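Local coordinates for omega transaminase (Pseudomonas sp., PDB 5LHA), which catalyses pyridoxal-phosphate-dependent transfer of an amino group between amines and carbonyl acceptors, as a fold type I, class III aminotransferase, at residues N16-F21 against H32-L37; A79-E84 against H334-A339; S152-Y157 against C184-T189; S410-E415 against E451-R456. All blocks are in the same frame, centred on the assembly; numbering follows the deposited sequence.

In the fold
Contact 1 comes first along the chain, contact 3 lies nested inside the long loop closed by contact 2, and contact 4 follows near the C-terminus. Contacts 1 and 4 belong to the same end of the subunit, nearest atoms about 6 Å apart: contact 1 leads into strand 37-43 and contact 4 packs against strand 387-393 of the same mixed sheet. Contact 2 packs helix 72-85 on helix 335-350; contact 3 joins neighbouring strands of the other sheet, on the opposite side of the chain's centre, 38 Å away centre to centre. Contacts 1 and 2 thus lie where the second subunit is met, whereas contact 3 touches a third one and its loop leads to the bound PMP.

Contact 1 (N16-F21 against H32-L37); sequences NAEKKF and HRDKTL
In Lys19, CG stands anti to the backbone N (chi1 -166°) and the single bend of the chain, at chi3, turns CE toward Thr36; in Arg33, CG is likewise anti to its N, and the bend at chi3 carries NE round. The two side chains slide past each other in opposite directions. Arg33 NH1 donates to Lys19 O at 2.9 Å from above the carbonyl plane, and the same NH1 sits 3.2 Å from Lys19 CB. Lys19 NZ meets Thr36 OG1 tip to tip in a 2.7 Å hydrogen bond. It also bonds Arg33 O, although the modelled length there is too short to trust. His23 NE2 is a further partner of this ammonium. These bonds fold the N-terminal arm back over the 3-10 turn 32-34 that leads toward strand 37-43; Phe100 of the second subunit packs on the arm at Phe21 and Ala17. Glu18 and Asp34, both exposed, join Arg33 in a salt-bridge network. Glu18 OE2 comes to the edge of the guanidinium, and its bond from Arg33 NH2, 3.0 Å long, is weak, bent to 129° at the hydrogen. Asp34 OD1 lies well out of that plane, 3.6 Å from Arg33 NH2, an attraction of charges alone. The Glu18 and Asp34 carboxylates turn their planes 86° apart, OE2 and OD1 4.1 Å from each other, a repulsion the arginine probably offsets.

Contact 2 (A79-E84 against H334-A339); sequences AAQLDE and HPTACA
Gln81 presses its aliphatic part onto Pro335 and Ala339 where helix 72-85 packs against the first turn of helix 335-350. The two run roughly antiparallel: the segment axes make an angle of 152° and approach to 8.8 Å. Gln81 has the most surface buried. Its CB touches Ala339 CB at 3.7 Å and its CG lies 3.6 Å from Pro335 O; the chain bends at chi2 (57°), where CD turns off, and Gln81 NE2 lies 3.8 Å from Pro335 CB. The amide itself is satisfied elsewhere, NE2 by Leu85 O and OE1 by Arg98 NH1, so what the residue brings to this contact is mainly its aliphatic part, CB and CG. Thr336 comes next. Its hydroxyl bonds Ala86 O, just beyond helix 72-85, which ties the start of one helix to the end of the other. Leu82 reaches the same threonine from beside Gln81, and also packs on Ile78 of the second subunit; Tyr299 of that subunit packs on Thr336. His334, at the N-cap, takes weak bonds on ND1 from Thr336 N and Ala337 N. Leu82 CD2 does the touching on the leucine, 3.5 Å from Thr336 OG1 and 4.1 Å from Thr336 CG2.

Contact 3 (S152-Y157 against C184-T189); sequences SLRNGY and CHLLDT. With PMP (4'-deoxy-4'-aminopyridoxal-5'-phosphate), chain E.
The side chains of Arg154 and Asp188 lie side by side, pointing the same way, with guanidinium and carboxylate planes 18° apart. Asp188 OD1 approaches the guanidinium obliquely, 3.6 Å from Arg154 NH1 and well out of its plane, so this long salt bridge rests on charge alone; OD1 also touches Arg154 CD. Asp188 OD2 is held by Gln212. The other flat group, the ring of Tyr157, has PMP C4A and O3 at its edge, with Tyr157 CE2 3.3 Å from PMP C4A. The backbones pair as parallel strands: Ser152 N donates to His185 O (3.0 Å), Leu187 N to Ser152 O (2.7 Å) and Arg154 N to Leu187 O (2.7 Å). On one face of the sheet Leu153 CD2 packs on Leu187 CB at 3.8 Å. On the other face Ser152 OG comes within 3.1 Å of Leu186 CD2; the hydroxyl bonds Val167 O and also accepts from a water that donates weakly to His185 O. Past the strand, a type II turn from Leu153 to Gly156 is closed by Gly156 N bonding Leu153 O. Tyr157 follows directly, its N bonded to Glu231. Strand 184-187 is the outermost of its sheet in this chain, and the pairing completes a beta-alpha-beta unit of the fold type I aminotransferase sheet, where a loop beyond a strand carries a residue to the cofactor pocket.

Contact 4 (S410-E415 against E451-R456); sequences SRIADE and EAAFAR
The carboxylate of Glu415 is shared between two arginines: Arg456 across the contact holds OE2 in a long salt bridge, 3.8 Å from NH1, and Arg418 of its own helix holds OE1. The oxygen OE2 sits 3.7 Å above one face of the Arg456 guanidinium, toward its rim, and no N-H points at it, so the pull is one of charges only. The two side chains cross at about a right angle, with their flat groups turned 29° apart. A bend at chi2 of Glu415 (69°) lays CD over the aliphatic part of Arg456, 3.5 Å from CG, and Glu415 CG packs on Arg456 CB. Closer to the helix backbones, Glu415 CB rests against Ala453, whose small side chain lets the helices come near: Ala453 CB is 3.3 Å from Ile412 O. Ile412 fills the buried side. Its CG2 stands over one face of the Phe454 ring, 4.1 Å from the centroid, in a CH-pi contact, while its CD1 meets Phe454 CE1 at 3.8 Å. The charged pair thus lies toward solvent and the apolar pair faces inward. Helices 408-418 and 440-457 cross here at 130° with their segment axes 8.2 Å apart. Beneath them, Leu392 of strand 387-393 receives both Ile412 and Phe454, and Tyr375 meets the phenylalanine ring, so the helix pair covers this part of the mixed sheet.

Contact 1 (N16-F21 against H32-L37)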
loop_
_atom_site.group_PDB
_atom_site.type_symbol
_atom_site.label_atom_id
_atom_site.label_comp_id
_atom_site.label_asym_id
_atom_site.label_seq_id
_atom_site.Cartn_x
_atom_site.Cartn_y
_atom_site.Cartn_z
ATOM N N ASN A 16 34.491 -31.411 -2.932
ATOM C CA ASN A 16 35.085 -30.214 -3.523
ATOM C C ASN A 16 34.182 -29.490 -4.521
ATOM O O ASN A 16 34.573 -28.415 -4.998
ATOM C CB ASN A 16 36.427 -30.542 -4.220
ATOM C CG ASN A 16 37.568 -30.784 -3.235
ATOM O OD1 ASN A 16 38.021 -31.915 -3.048
ATOM N ND2 ASN A 16 38.058 -29.706 -2.627
ATOM N N ALA A 17 33.002 -30.035 -4.843
ATOM C CA ALA A 17 32.175 -29.467 -5.907
ATOM C C ALA A 17 31.823 -28.001 -5.641
ATOM O O ALA A 17 31.594 -27.586 -4.499
ATOM C CB ALA A 17 30.892 -30.285 -6.070
ATOM N N GLU A 18 31.762 -27.219 -6.721
ATOM C CA GLU A 18 31.362 -25.825 -6.617
ATOM C C GLU A 18 29.842 -25.699 -6.557
ATOM O O GLU A 18 29.102 -26.471 -7.173
ATOM C CB GLU A 18 31.926 -24.994 -7.769
ATOM C CG GLU A 18 31.663 -23.510 -7.597
ATOM C CD GLU A 18 32.230 -22.972 -6.292
ATOM O OE1 GLU A 18 33.278 -23.492 -5.834
ATOM O OE2 GLU A 18 31.614 -22.049 -5.712
ATOM N N LYS A 19 29.385 -24.695 -5.814
ATOM C CA LYS A 19 27.981 -24.524 -5.459
ATOM C C LYS A 19 27.350 -23.438 -6.333
ATOM O O LYS A 19 27.691 -22.260 -6.219
ATOM C CB LYS A 19 27.876 -24.188 -3.975
ATOM C CG LYS A 19 26.487 -24.313 -3.393
ATOM C CD LYS A 19 26.491 -23.977 -1.911
ATOM C CE LYS A 19 27.212 -25.059 -1.130
ATOM N NZ LYS A 19 27.254 -24.804 0.347
ATOM N N LYS A 20 26.468 -23.847 -7.247
ATOM C CA LYS A 20 25.791 -22.932 -8.157
ATOM C C LYS A 20 24.347 -22.649 -7.746
ATOM O O LYS A 20 23.621 -21.969 -8.479
ATOM C CB LYS A 20 25.814 -23.497 -9.579
ATOM C CG LYS A 20 27.197 -23.816 -10.108
ATOM C CD LYS A 20 28.086 -22.590 -10.169
ATOM C CE LYS A 20 29.005 -22.643 -11.394
ATOM N NZ LYS A 20 29.717 -23.943 -11.526
ATOM N N PHE A 21 23.916 -23.136 -6.591
ATOM C CA PHE A 21 22.587 -22.852 -6.086
ATOM C C PHE A 21 22.694 -22.144 -4.743
ATOM O O PHE A 21 23.745 -22.155 -4.089
ATOM C CB PHE A 21 21.739 -24.126 -5.955
ATOM C CG PHE A 21 22.310 -25.141 -5.014
ATOM C CD1 PHE A 21 22.002 -25.107 -3.661
ATOM C CD2 PHE A 21 23.144 -26.144 -5.485
ATOM C CE1 PHE A 21 22.535 -26.043 -2.793
ATOM C CE2 PHE A 21 23.676 -27.088 -4.628
ATOM C CZ PHE A 21 23.370 -27.042 -3.278
ATOM N N HIS A 32 31.329 -19.106 4.589
ATOM C CA HIS A 32 30.256 -19.950 5.109
ATOM C C HIS A 32 29.473 -20.630 3.995
ATOM O O HIS A 32 29.013 -21.763 4.168
ATOM C CB HIS A 32 29.317 -19.130 5.990
ATOM C CG HIS A 32 28.102 -19.879 6.435
ATOM N ND1 HIS A 32 28.101 -20.702 7.541
ATOM C CD2 HIS A 32 26.842 -19.916 5.937
ATOM C CE1 HIS A 32 26.894 -21.221 7.700
ATOM N NE2 HIS A 32 26.113 -20.762 6.739
ATOM N N ARG A 33 29.321 -19.968 2.848
ATOM C CA ARG A 33 28.482 -20.524 1.792
ATOM C C ARG A 33 29.011 -21.871 1.312
ATOM O O ARG A 33 28.235 -22.714 0.853
ATOM C CB ARG A 33 28.406 -19.572 0.601
ATOM C CG ARG A 33 27.291 -19.945 -0.360
ATOM C CD ARG A 33 27.301 -19.076 -1.590
ATOM N NE ARG A 33 28.501 -19.317 -2.383
ATOM C CZ ARG A 33 28.578 -20.241 -3.336
ATOM N NH1 ARG A 33 27.520 -20.990 -3.612
ATOM N NH2 ARG A 33 29.700 -20.409 -4.019
ATOM N N ASP A 34 30.324 -22.091 1.413
ATOM C CA ASP A 34 30.992 -23.262 0.853
ATOM C C ASP A 34 30.975 -24.476 1.772
ATOM O O ASP A 34 31.351 -25.568 1.332
ATOM C CB ASP A 34 32.444 -22.922 0.506
ATOM C CG ASP A 34 32.560 -22.036 -0.719
ATOM O OD1 ASP A 34 31.721 -22.161 -1.631
ATOM O OD2 ASP A 34 33.506 -21.225 -0.772
ATOM N N LYS A 35 30.578 -24.316 3.031
ATOM C CA LYS A 35 30.327 -25.463 3.886
ATOM C C LYS A 35 29.030 -26.139 3.457
ATOM O O LYS A 35 28.049 -25.474 3.111
ATOM C CB LYS A 35 30.251 -25.029 5.350
ATOM C CG LYS A 35 30.128 -26.178 6.336
ATOM C CD LYS A 35 29.164 -25.842 7.467
ATOM C CE LYS A 35 27.702 -25.855 7.013
ATOM N NZ LYS A 35 27.146 -27.242 6.955
ATOM N N THR A 36 29.032 -27.469 3.447
ATOM C CA THR A 36 27.837 -28.218 3.073
ATOM C C THR A 36 27.886 -29.579 3.746
ATOM O O THR A 36 28.946 -30.211 3.789
ATOM C CB THR A 36 27.706 -28.411 1.551
ATOM O OG1 THR A 36 28.190 -27.259 0.849
ATOM C CG2 THR A 36 26.248 -28.643 1.175
ATOM N N LEU A 37 26.757 -29.988 4.318
ATOM C CA LEU A 37 26.484 -31.383 4.652
ATOM C C LEU A 37 25.702 -32.001 3.497
ATOM O O LEU A 37 24.531 -31.672 3.298
ATOM C CB LEU A 37 25.710 -31.472 5.966
ATOM C CG LEU A 37 25.229 -32.846 6.435
ATOM C CD1 LEU A 37 26.387 -33.791 6.657
ATOM C CD2 LEU A 37 24.430 -32.690 7.715
#

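Contact 2 (A79-E84 against H334-A339)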
loop_
_atom_site.group_PDB
_atom_site.type_symbol
_atom_site.label_atom_id
_atom_site.label_comp_id
_atom_site.label_asym_id
_atom_site.label_seq_id
_atom_site.Cartn_x
_atom_site.Cartn_y
_atom_site.Cartn_z
ATOM N N ALA A 79 5.363 -44.669 -9.815
ATOM C CA ALA A 79 5.680 -45.364 -11.058
ATOM C C ALA A 79 4.416 -45.727 -11.830
ATOM O O ALA A 79 4.369 -45.588 -13.058
ATOM C CB ALA A 79 6.511 -46.612 -10.754
ATOM N N ALA A 80 3.394 -46.226 -11.129
ATOM C CA ALA A 80 2.138 -46.577 -11.783
ATOM C C ALA A 80 1.535 -45.380 -12.507
ATOM O O ALA A 80 1.147 -45.476 -13.674
ATOM C CB ALA A 80 1.155 -47.147 -10.760
ATOM N N GLN A 81 1.463 -44.233 -11.834
ATOM C CA GLN A 81 0.817 -43.071 -12.442
ATOM C C GLN A 81 1.635 -42.505 -13.602
ATOM O O GLN A 81 1.065 -42.001 -14.576
ATOM C CB GLN A 81 0.564 -41.993 -11.396
ATOM C CG GLN A 81 -0.261 -40.848 -11.939
ATOM C CD GLN A 81 -1.594 -41.312 -12.499
ATOM O OE1 GLN A 81 -2.262 -42.137 -11.895
ATOM N NE2 GLN A 81 -1.984 -40.777 -13.654
ATOM N N LEU A 82 2.966 -42.518 -13.493
ATOM C CA LEU A 82 3.807 -42.063 -14.599
ATOM C C LEU A 82 3.539 -42.857 -15.884
ATOM O O LEU A 82 3.511 -42.285 -16.982
ATOM C CB LEU A 82 5.284 -42.162 -14.199
ATOM C CG LEU A 82 5.875 -41.210 -13.151
ATOM C CD1 LEU A 82 7.334 -41.557 -12.913
ATOM C CD2 LEU A 82 5.768 -39.760 -13.592
ATOM N N ASP A 83 3.353 -44.182 -15.765
ATOM C CA ASP A 83 3.037 -45.016 -16.927
ATOM C C ASP A 83 1.694 -44.649 -17.545
ATOM O O ASP A 83 1.496 -44.815 -18.754
ATOM C CB ASP A 83 3.022 -46.498 -16.541
ATOM C CG ASP A 83 4.410 -47.072 -16.311
ATOM O OD1 ASP A 83 5.399 -46.486 -16.801
ATOM O OD2 ASP A 83 4.502 -48.132 -15.649
ATOM N N GLU A 84 0.747 -44.203 -16.729
ATOM C CA GLU A 84 -0.585 -43.874 -17.214
ATOM C C GLU A 84 -0.651 -42.433 -17.706
ATOM O O GLU A 84 -0.884 -42.175 -18.891
ATOM C CB GLU A 84 -1.598 -44.111 -16.093
ATOM C CG GLU A 84 -3.002 -43.665 -16.410
ATOM C CD GLU A 84 -3.967 -44.111 -15.347
ATOM O OE1 GLU A 84 -3.832 -45.269 -14.896
ATOM O OE2 GLU A 84 -4.834 -43.306 -14.942
ATOM N N HIS A 334 -1.609 -32.126 -9.862
ATOM C CA HIS A 334 -0.644 -32.930 -10.595
ATOM C C HIS A 334 -0.919 -34.420 -10.390
ATOM O O HIS A 334 -0.966 -34.885 -9.241
ATOM C CB HIS A 334 0.771 -32.561 -10.129
ATOM C CG HIS A 334 1.866 -33.091 -11.006
ATOM N ND1 HIS A 334 2.268 -34.409 -10.980
ATOM C CD2 HIS A 334 2.638 -32.481 -11.937
ATOM C CE1 HIS A 334 3.241 -34.588 -11.855
ATOM N NE2 HIS A 334 3.483 -33.434 -12.451
ATOM N N PRO A 335 -1.119 -35.188 -11.465
ATOM C CA PRO A 335 -1.528 -36.591 -11.289
ATOM C C PRO A 335 -0.518 -37.402 -10.507
ATOM O O PRO A 335 -0.912 -38.200 -9.647
ATOM C CB PRO A 335 -1.703 -37.092 -12.729
ATOM C CG PRO A 335 -1.890 -35.873 -13.559
ATOM C CD PRO A 335 -1.192 -34.745 -12.869
ATOM N N THR A 336 0.774 -37.244 -10.787
ATOM C CA THR A 336 1.746 -38.015 -10.025
ATOM C C THR A 336 1.713 -37.609 -8.556
ATOM O O THR A 336 1.731 -38.472 -7.666
ATOM C CB THR A 336 3.145 -37.847 -10.618
ATOM O OG1 THR A 336 3.092 -38.111 -12.025
ATOM C CG2 THR A 336 4.124 -38.821 -9.962
ATOM N N ALA A 337 1.594 -36.304 -8.286
ATOM C CA ALA A 337 1.526 -35.826 -6.909
ATOM C C ALA A 337 0.326 -36.405 -6.181
ATOM O O ALA A 337 0.442 -36.884 -5.049
ATOM C CB ALA A 337 1.477 -34.297 -6.887
ATOM N N CYS A 338 -0.835 -36.395 -6.824
ATOM C CA CYS A 338 -2.031 -36.928 -6.186
ATOM C C CYS A 338 -1.866 -38.412 -5.876
ATOM O O CYS A 338 -2.105 -38.855 -4.744
ATOM C CB CYS A 338 -3.239 -36.693 -7.094
ATOM S SG CYS A 338 -3.665 -34.949 -7.308
ATOM N N ALA A 339 -1.420 -39.189 -6.875
ATOM C CA ALA A 339 -1.192 -40.621 -6.709
ATOM C C ALA A 339 -0.314 -40.924 -5.504
ATOM O O ALA A 339 -0.607 -41.840 -4.723
ATOM C CB ALA A 339 -0.566 -41.201 -7.983
#

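Contact 3 (S152-Y157 against C184-T189)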
loop_
_atom_site.group_PDB
_atom_site.type_symbol
_atom_site.label_atom_id
_atom_site.label_comp_id
_atom_site.label_asym_id
_atom_site.label_seq_id
_atom_site.Cartn_x
_atom_site.Cartn_y
_atom_site.Cartn_z
ATOM N N SER A 152 -2.610 -11.970 11.937
ATOM C CA SER A 152 -1.770 -13.132 12.199
ATOM C C SER A 152 -1.033 -12.885 13.509
ATOM O O SER A 152 -1.161 -11.819 14.127
ATOM C CB SER A 152 -0.810 -13.437 11.031
ATOM O OG SER A 152 0.185 -12.436 10.842
ATOM N N LEU A 153 -0.276 -13.893 13.934
ATOM C CA LEU A 153 0.350 -13.941 15.243
ATOM C C LEU A 153 1.853 -13.736 15.131
ATOM O O LEU A 153 2.477 -14.098 14.129
ATOM C CB LEU A 153 0.077 -15.286 15.927
ATOM C CG LEU A 153 -1.388 -15.728 16.050
ATOM C CD1 LEU A 153 -1.492 -17.087 16.734
ATOM C CD2 LEU A 153 -2.169 -14.689 16.823
ATOM N N ARG A 154 2.426 -13.162 16.183
ATOM C CA ARG A 154 3.870 -13.074 16.287
ATOM C C ARG A 154 4.478 -14.464 16.224
ATOM O O ARG A 154 3.883 -15.443 16.682
ATOM C CB ARG A 154 4.269 -12.387 17.588
ATOM C CG ARG A 154 4.301 -10.879 17.491
ATOM C CD ARG A 154 4.669 -10.251 18.823
ATOM N NE ARG A 154 5.412 -9.010 18.650
ATOM C CZ ARG A 154 4.853 -7.809 18.568
ATOM N NH1 ARG A 154 3.534 -7.683 18.644
ATOM N NH2 ARG A 154 5.620 -6.734 18.412
ATOM N N ASN A 155 5.668 -14.541 15.621
ATOM C CA ASN A 155 6.405 -15.792 15.436
ATOM C C ASN A 155 5.670 -16.759 14.515
ATOM O O ASN A 155 6.090 -17.911 14.358
ATOM C CB ASN A 155 6.736 -16.439 16.785
ATOM C CG ASN A 155 7.867 -15.718 17.506
ATOM O OD1 ASN A 155 7.770 -14.534 17.826
ATOM N ND2 ASN A 155 8.954 -16.439 17.757
ATOM N N GLY A 156 4.562 -16.320 13.925
ATOM C CA GLY A 156 3.873 -17.157 12.967
ATOM C C GLY A 156 4.645 -17.207 11.659
ATOM O O GLY A 156 5.270 -16.234 11.241
ATOM N N TYR A 157 4.628 -18.372 11.021
ATOM C CA TYR A 157 5.314 -18.545 9.751
ATOM C C TYR A 157 4.366 -19.174 8.747
ATOM O O TYR A 157 3.810 -20.242 9.003
ATOM C CB TYR A 157 6.582 -19.382 9.912
ATOM C CG TYR A 157 7.277 -19.606 8.604
ATOM C CD1 TYR A 157 7.974 -18.580 7.978
ATOM C CD2 TYR A 157 7.267 -20.846 8.006
ATOM C CE1 TYR A 157 8.615 -18.790 6.773
ATOM C CE2 TYR A 157 7.909 -21.063 6.817
ATOM C CZ TYR A 157 8.576 -20.048 6.202
ATOM O OH TYR A 157 9.198 -20.280 5.007
ATOM N N CYS A 184 -1.921 -5.658 7.021
ATOM C CA CYS A 184 -1.695 -6.905 7.739
ATOM C C CYS A 184 -1.268 -6.589 9.165
ATOM O O CYS A 184 -0.344 -5.798 9.373
ATOM C CB CYS A 184 -0.641 -7.739 7.021
ATOM S SG CYS A 184 -1.159 -8.106 5.346
ATOM N N HIS A 185 -1.921 -7.220 10.144
ATOM C CA HIS A 185 -1.755 -6.823 11.535
ATOM C C HIS A 185 -1.408 -8.008 12.422
ATOM O O HIS A 185 -2.022 -9.073 12.322
ATOM C CB HIS A 185 -3.021 -6.122 12.045
ATOM C CG HIS A 185 -3.323 -4.843 11.325
ATOM N ND1 HIS A 185 -4.068 -4.792 10.166
ATOM C CD2 HIS A 185 -2.947 -3.566 11.587
ATOM C CE1 HIS A 185 -4.159 -3.539 9.757
ATOM N NE2 HIS A 185 -3.487 -2.776 10.600
ATOM N N LEU A 186 -0.427 -7.809 13.302
ATOM C CA LEU A 186 0.081 -8.877 14.152
ATOM C C LEU A 186 -0.538 -8.834 15.542
ATOM O O LEU A 186 -0.764 -7.762 16.111
ATOM C CB LEU A 186 1.605 -8.809 14.282
ATOM C CG LEU A 186 2.403 -9.398 13.128
ATOM C CD1 LEU A 186 3.881 -9.381 13.470
ATOM C CD2 LEU A 186 1.943 -10.793 12.847
ATOM N N LEU A 187 -0.792 -10.017 16.086
ATOM C CA LEU A 187 -1.244 -10.204 17.451
ATOM C C LEU A 187 -0.146 -10.932 18.214
ATOM O O LEU A 187 0.663 -11.642 17.622
ATOM C CB LEU A 187 -2.545 -11.014 17.477
ATOM C CG LEU A 187 -3.633 -10.475 16.550
ATOM C CD1 LEU A 187 -4.680 -11.520 16.267
ATOM C CD2 LEU A 187 -4.273 -9.249 17.182
ATOM N N ASP A 188 -0.106 -10.744 19.529
ATOM C CA ASP A 188 0.875 -11.460 20.327
ATOM C C ASP A 188 0.544 -12.945 20.365
ATOM O O ASP A 188 -0.609 -13.353 20.211
ATOM C CB ASP A 188 0.949 -10.892 21.749
ATOM C CG ASP A 188 1.819 -9.650 21.837
ATOM O OD1 ASP A 188 3.040 -9.762 21.590
ATOM O OD2 ASP A 188 1.296 -8.563 22.164
ATOM N N THR A 189 1.542 -13.731 20.519
ATOM C CA THR A 189 1.209 -15.147 20.545
ATOM C C THR A 189 1.116 -15.648 21.983
ATOM O O THR A 189 1.844 -15.163 22.858
ATOM C CB THR A 189 2.249 -15.968 19.778
ATOM O OG1 THR A 189 1.948 -17.361 19.898
ATOM C CG2 THR A 189 3.656 -15.709 20.314
HETATM N N1 PMP E . 3.361 -22.461 6.739
HETATM C C2 PMP E . 3.934 -23.338 7.645
HETATM C C2A PMP E . 3.366 -23.506 9.029
HETATM C C3 PMP E . 5.232 -23.767 7.406
HETATM O O3 PMP E . 5.974 -24.322 8.414
HETATM C C4 PMP E . 5.784 -23.620 6.135
HETATM C C4A PMP E . 7.170 -24.162 5.856
HETATM N N4A PMP E . 7.790 -24.626 7.079
HETATM C C5 PMP E . 5.065 -22.969 5.131
HETATM C C6 PMP E . 3.839 -22.387 5.454
HETATM C C5A PMP E . 5.627 -22.906 3.718
HETATM O O4P PMP E . 5.799 -24.211 3.189
HETATM P P PMP E . 6.663 -24.502 1.853
HETATM O O1P PMP E . 8.118 -24.576 2.279
HETATM O O2P PMP E . 6.236 -25.843 1.292
HETATM O O3P PMP E . 6.505 -23.414 0.810
HETATM O O HOH W 1 -0.170 -9.932 9.759
#

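Contact 4 (S410-E415 against E451-R456)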
loop_
_atom_site.group_PDB
_atom_site.type_symbol
_atom_site.label_atom_id
_atom_site.label_comp_id
_atom_site.label_asym_id
_atom_site.label_seq_id
_atom_site.Cartn_x
_atom_site.Cartn_y
_atom_site.Cartn_z
ATOM N N SER A 410 24.421 -23.847 16.515
ATOM C CA SER A 410 24.822 -24.770 15.456
ATOM C C SER A 410 25.941 -25.697 15.911
ATOM O O SER A 410 26.030 -26.832 15.428
ATOM C CB SER A 410 25.248 -24.018 14.199
ATOM O OG SER A 410 25.562 -24.949 13.168
ATOM N N ARG A 411 26.809 -25.234 16.816
ATOM C CA ARG A 411 27.870 -26.103 17.319
ATOM C C ARG A 411 27.290 -27.283 18.083
ATOM O O ARG A 411 27.761 -28.420 17.939
ATOM C CB ARG A 411 28.835 -25.319 18.207
ATOM C CG ARG A 411 29.811 -24.455 17.438
ATOM C CD ARG A 411 30.978 -24.023 18.302
ATOM N NE ARG A 411 30.569 -23.399 19.560
ATOM C CZ ARG A 411 30.342 -22.096 19.717
ATOM N NH1 ARG A 411 30.468 -21.268 18.688
ATOM N NH2 ARG A 411 29.990 -21.619 20.906
ATOM N N ILE A 412 26.274 -27.026 18.911
ATOM C CA ILE A 412 25.555 -28.109 19.574
ATOM C C ILE A 412 24.937 -29.036 18.536
ATOM O O ILE A 412 25.008 -30.265 18.655
ATOM C CB ILE A 412 24.501 -27.526 20.534
ATOM C CG1 ILE A 412 25.193 -26.858 21.721
ATOM C CG2 ILE A 412 23.536 -28.595 20.995
ATOM C CD1 ILE A 412 24.328 -25.841 22.446
ATOM N N ALA A 413 24.345 -28.459 17.489
ATOM C CA ALA A 413 23.758 -29.260 16.425
ATOM C C ALA A 413 24.799 -30.150 15.760
ATOM O O ALA A 413 24.540 -31.333 15.509
ATOM C CB ALA A 413 23.100 -28.350 15.392
ATOM N N ASP A 414 25.984 -29.606 15.472
ATOM C CA ASP A 414 27.015 -30.418 14.835
ATOM C C ASP A 414 27.407 -31.594 15.716
ATOM O O ASP A 414 27.530 -32.726 15.230
ATOM C CB ASP A 414 28.240 -29.570 14.499
ATOM C CG ASP A 414 27.971 -28.572 13.396
ATOM O OD1 ASP A 414 26.807 -28.481 12.956
ATOM O OD2 ASP A 414 28.924 -27.886 12.963
ATOM N N GLU A 415 27.569 -31.356 17.023
ATOM C CA GLU A 415 28.014 -32.428 17.906
ATOM C C GLU A 415 26.940 -33.500 18.040
ATOM O O GLU A 415 27.254 -34.691 18.155
ATOM C CB GLU A 415 28.402 -31.868 19.274
ATOM C CG GLU A 415 29.082 -32.901 20.147
ATOM C CD GLU A 415 30.473 -33.274 19.646
ATOM O OE1 GLU A 415 31.020 -32.555 18.778
ATOM O OE2 GLU A 415 30.997 -34.322 20.081
ATOM N N GLU A 451 22.210 -35.116 24.798
ATOM C CA GLU A 451 22.967 -35.147 26.043
ATOM C C GLU A 451 24.467 -35.051 25.771
ATOM O O GLU A 451 25.187 -34.287 26.430
ATOM C CB GLU A 451 22.645 -36.434 26.803
ATOM C CG GLU A 451 21.240 -36.511 27.389
ATOM C CD GLU A 451 21.019 -37.790 28.192
ATOM O OE1 GLU A 451 21.738 -38.781 27.941
ATOM O OE2 GLU A 451 20.132 -37.808 29.077
ATOM N N ALA A 452 24.953 -35.815 24.787
ATOM C CA ALA A 452 26.358 -35.730 24.398
ATOM C C ALA A 452 26.710 -34.350 23.852
ATOM O O ALA A 452 27.769 -33.798 24.177
ATOM C CB ALA A 452 26.679 -36.809 23.366
ATOM N N ALA A 453 25.832 -33.777 23.023
ATOM C CA ALA A 453 26.127 -32.484 22.410
ATOM C C ALA A 453 26.233 -31.379 23.454
ATOM O O ALA A 453 27.074 -30.481 23.334
ATOM C CB ALA A 453 25.066 -32.150 21.363
ATOM N N PHE A 454 25.365 -31.407 24.470
ATOM C CA PHE A 454 25.422 -30.388 25.512
ATOM C C PHE A 454 26.569 -30.619 26.479
ATOM O O PHE A 454 27.083 -29.656 27.054
ATOM C CB PHE A 454 24.102 -30.332 26.278
ATOM C CG PHE A 454 23.017 -29.651 25.527
ATOM C CD1 PHE A 454 22.971 -28.270 25.457
ATOM C CD2 PHE A 454 22.057 -30.385 24.865
ATOM C CE1 PHE A 454 21.979 -27.642 24.755
ATOM C CE2 PHE A 454 21.068 -29.763 24.159
ATOM C CZ PHE A 454 21.025 -28.393 24.102
ATOM N N ALA A 455 26.970 -31.875 26.693
ATOM C CA ALA A 455 28.186 -32.124 27.460
ATOM C C ALA A 455 29.394 -31.539 26.745
ATOM O O ALA A 455 30.305 -30.996 27.380
ATOM C CB ALA A 455 28.374 -33.623 27.694
ATOM N N ARG A 456 29.398 -31.623 25.418
ATOM C CA ARG A 456 30.478 -31.082 24.610
ATOM C C ARG A 456 30.389 -29.564 24.504
ATOM O O ARG A 456 31.336 -28.850 24.859
ATOM C CB ARG A 456 30.436 -31.730 23.227
ATOM C CG ARG A 456 31.623 -31.440 22.351
ATOM C CD ARG A 456 32.898 -31.848 23.032
ATOM N NE ARG A 456 33.993 -31.985 22.084
ATOM C CZ ARG A 456 34.534 -33.148 21.739
ATOM N NH1 ARG A 456 34.077 -34.274 22.275
ATOM N NH2 ARG A 456 35.538 -33.182 20.870
#